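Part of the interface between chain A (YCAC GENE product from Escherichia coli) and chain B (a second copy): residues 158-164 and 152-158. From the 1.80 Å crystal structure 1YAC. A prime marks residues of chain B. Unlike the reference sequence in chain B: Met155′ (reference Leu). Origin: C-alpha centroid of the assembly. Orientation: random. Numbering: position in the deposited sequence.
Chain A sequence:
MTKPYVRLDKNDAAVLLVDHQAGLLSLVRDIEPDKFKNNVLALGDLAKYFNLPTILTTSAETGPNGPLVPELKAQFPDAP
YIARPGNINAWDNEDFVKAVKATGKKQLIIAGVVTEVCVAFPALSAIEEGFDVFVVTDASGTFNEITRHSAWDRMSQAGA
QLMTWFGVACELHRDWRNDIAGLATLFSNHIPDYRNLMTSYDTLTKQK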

# COMPACT_ATOMS: atom_id res chain seq x y z
N ALA A 158 5.32 -26.07 11.27
CA ALA A 158 4.86 -27.29 11.92
C ALA A 158 4.30 -28.33 10.97
O ALA A 158 4.04 -29.46 11.37
CB ALA A 158 3.82 -26.95 12.97
N GLY A 159 4.04 -27.94 9.72
CA GLY A 159 3.50 -28.87 8.76
C GLY A 159 2.07 -28.61 8.32
O GLY A 159 1.49 -29.40 7.60
N ALA A 160 1.47 -27.51 8.77
CA ALA A 160 0.10 -27.19 8.35
C ALA A 160 0.11 -26.77 6.88
O ALA A 160 1.07 -26.15 6.42
CB ALA A 160 -0.46 -26.07 9.19
N GLN A 161 -0.92 -27.16 6.14
CA GLN A 161 -1.03 -26.75 4.74
C GLN A 161 -1.89 -25.49 4.73
O GLN A 161 -2.99 -25.47 5.30
CB GLN A 161 -1.67 -27.86 3.90
CG GLN A 161 -0.80 -29.11 3.80
CD GLN A 161 -1.26 -30.07 2.71
OE1 GLN A 161 -1.12 -29.78 1.52
NE2 GLN A 161 -1.79 -31.22 3.11
N LEU A 162 -1.37 -24.40 4.17
CA LEU A 162 -2.09 -23.14 4.11
C LEU A 162 -2.92 -23.14 2.84
O LEU A 162 -2.39 -23.30 1.75
CB LEU A 162 -1.12 -21.95 4.12
CG LEU A 162 -0.13 -21.87 5.28
CD1 LEU A 162 0.60 -20.55 5.19
CD2 LEU A 162 -0.82 -22.01 6.63
N MET A 163 -4.23 -22.99 3.01
CA MET A 163 -5.15 -22.97 1.88
C MET A 163 -6.17 -21.83 2.03
O MET A 163 -6.20 -21.12 3.05
CB MET A 163 -5.86 -24.34 1.77
CG MET A 163 -4.98 -25.46 1.13
SD MET A 163 -5.87 -26.97 0.94
CE MET A 163 -6.67 -26.72 -0.59
N THR A 164 -6.93 -21.61 0.97
CA THR A 164 -7.96 -20.57 0.99
C THR A 164 -9.27 -21.25 0.60
O THR A 164 -9.24 -22.31 -0.04
CB THR A 164 -7.55 -19.35 0.12
OG1 THR A 164 -6.94 -19.80 -1.10
CG2 THR A 164 -6.51 -18.51 0.89
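Chain B 152-158: WDRMSQA

The chain B stretch is helical through Gln157′, with phi/psi near -60/-45 and the i to i+4 bonds Ser156′ N to Trp152′ O (2.8 Å) and Gln157′ N to Asp153′ O (2.9 Å). The helix packs on a short strand of chain A, Gln161 to Met163, whose phi of -89 to -135° and psi of 122 to 171° mark it as extended. The two axes approach to 7.6 Å, and their N-to-C directions differ by 151° (signed crossing angle -151°), so the helix runs roughly antiparallel to the strand. Gln161 CA and Arg154′ CA, 6.1 Å apart, are the nearest CA pair and mark the register. Ahead of the strand, Gly159 closes a Schellman motif with phi 111°; at these backbone angles a CB would be jammed against the preceding carbonyl oxygen.

On the helix, the CA-to-CB bonds of Asp153′, Arg154′ and Gln157′ point toward chain A, as expected for positions spaced one, then three residues apart. Arg154′ loses the most area, 99 Å², and its chi1 to chi3 are all t, an extended chain that reaches across the strand direction to the side chains of Gln161 and Met163. There Gln161 OE1 lies at the guanidinium edge, near its plane, and accepts two hydrogen bonds, from Arg154′ NE (2.8 Å, 153°) and Arg154′ NH2 (3.0 Å, 141°). Met163 SD lies over one face, while Met163 CE comes within 3.4 Å of Arg154′ NH1.

Toward the start of the strand, Gln157′ NE2 donates to the backbone Ala160 O at 3.2 Å; the 167° angle makes this bond nearly linear. Leu162 CD1 lies 3.8 Å from Asp153′ CG. One water links two helix side chains to the strand backbone: it donates to Asp153′ OD1 (2.6 Å) and Gln157′ OE1 (3.1 Å) and accepts from Leu162 N (2.9 Å), giving that strand amide a partner.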

# COMPACT_ATOMS: atom_id res chain seq x y z
N TRP B 152 1.86 -20.14 -2.61
CA TRP B 152 3.32 -20.15 -2.70
C TRP B 152 3.88 -21.00 -1.59
O TRP B 152 4.78 -21.81 -1.82
CB TRP B 152 3.92 -18.76 -2.54
CG TRP B 152 3.82 -17.93 -3.75
CD1 TRP B 152 3.02 -18.14 -4.83
CD2 TRP B 152 4.48 -16.68 -3.97
NE1 TRP B 152 3.12 -17.09 -5.70
CE2 TRP B 152 4.01 -16.17 -5.20
CE3 TRP B 152 5.41 -15.93 -3.24
CZ2 TRP B 152 4.44 -14.94 -5.72
CZ3 TRP B 152 5.85 -14.70 -3.76
CH2 TRP B 152 5.35 -14.22 -4.99
N ASP B 153 3.39 -20.77 -0.37
CA ASP B 153 3.85 -21.51 0.78
C ASP B 153 3.65 -23.01 0.57
O ASP B 153 4.57 -23.82 0.76
CB ASP B 153 3.11 -21.06 2.04
CG ASP B 153 3.67 -21.71 3.30
OD1 ASP B 153 3.23 -22.83 3.64
OD2 ASP B 153 4.56 -21.12 3.94
N ARG B 154 2.45 -23.37 0.12
CA ARG B 154 2.11 -24.77 -0.11
C ARG B 154 2.99 -25.43 -1.18
O ARG B 154 3.47 -26.55 -0.99
CB ARG B 154 0.62 -24.90 -0.47
CG ARG B 154 0.10 -26.33 -0.29
CD ARG B 154 -1.36 -26.47 -0.69
NE ARG B 154 -1.87 -27.79 -0.33
CZ ARG B 154 -2.94 -28.36 -0.87
NH1 ARG B 154 -3.64 -27.72 -1.80
NH2 ARG B 154 -3.30 -29.57 -0.48
N MET B 155 3.23 -24.73 -2.28
CA MET B 155 4.05 -25.28 -3.35
C MET B 155 5.53 -25.36 -2.96
O MET B 155 6.19 -26.38 -3.20
CB MET B 155 3.86 -24.47 -4.65
CG MET B 155 2.44 -24.58 -5.19
SD MET B 155 2.18 -23.70 -6.73
CE MET B 155 2.27 -21.98 -6.22
N SER B 156 6.03 -24.32 -2.30
CA SER B 156 7.42 -24.29 -1.86
C SER B 156 7.69 -25.41 -0.84
O SER B 156 8.71 -26.09 -0.92
CB SER B 156 7.73 -22.93 -1.23
OG SER B 156 9.11 -22.83 -0.91
N GLN B 157 6.74 -25.59 0.08
CA GLN B 157 6.76 -26.60 1.14
C GLN B 157 6.95 -27.99 0.49
O GLN B 157 7.71 -28.83 0.98
CB GLN B 157 5.43 -26.50 1.92
CG GLN B 157 5.17 -27.46 3.09
CD GLN B 157 3.82 -27.17 3.84
OE1 GLN B 157 2.73 -27.29 3.27
NE2 GLN B 157 3.92 -26.83 5.13
N ALA B 158 6.31 -28.19 -0.66
CA ALA B 158 6.38 -29.46 -1.38
C ALA B 158 7.64 -29.63 -2.21
O ALA B 158 7.90 -30.72 -2.71
CB ALA B 158 5.16 -29.62 -2.27
O HOH W 1 1.34 -24.58 3.04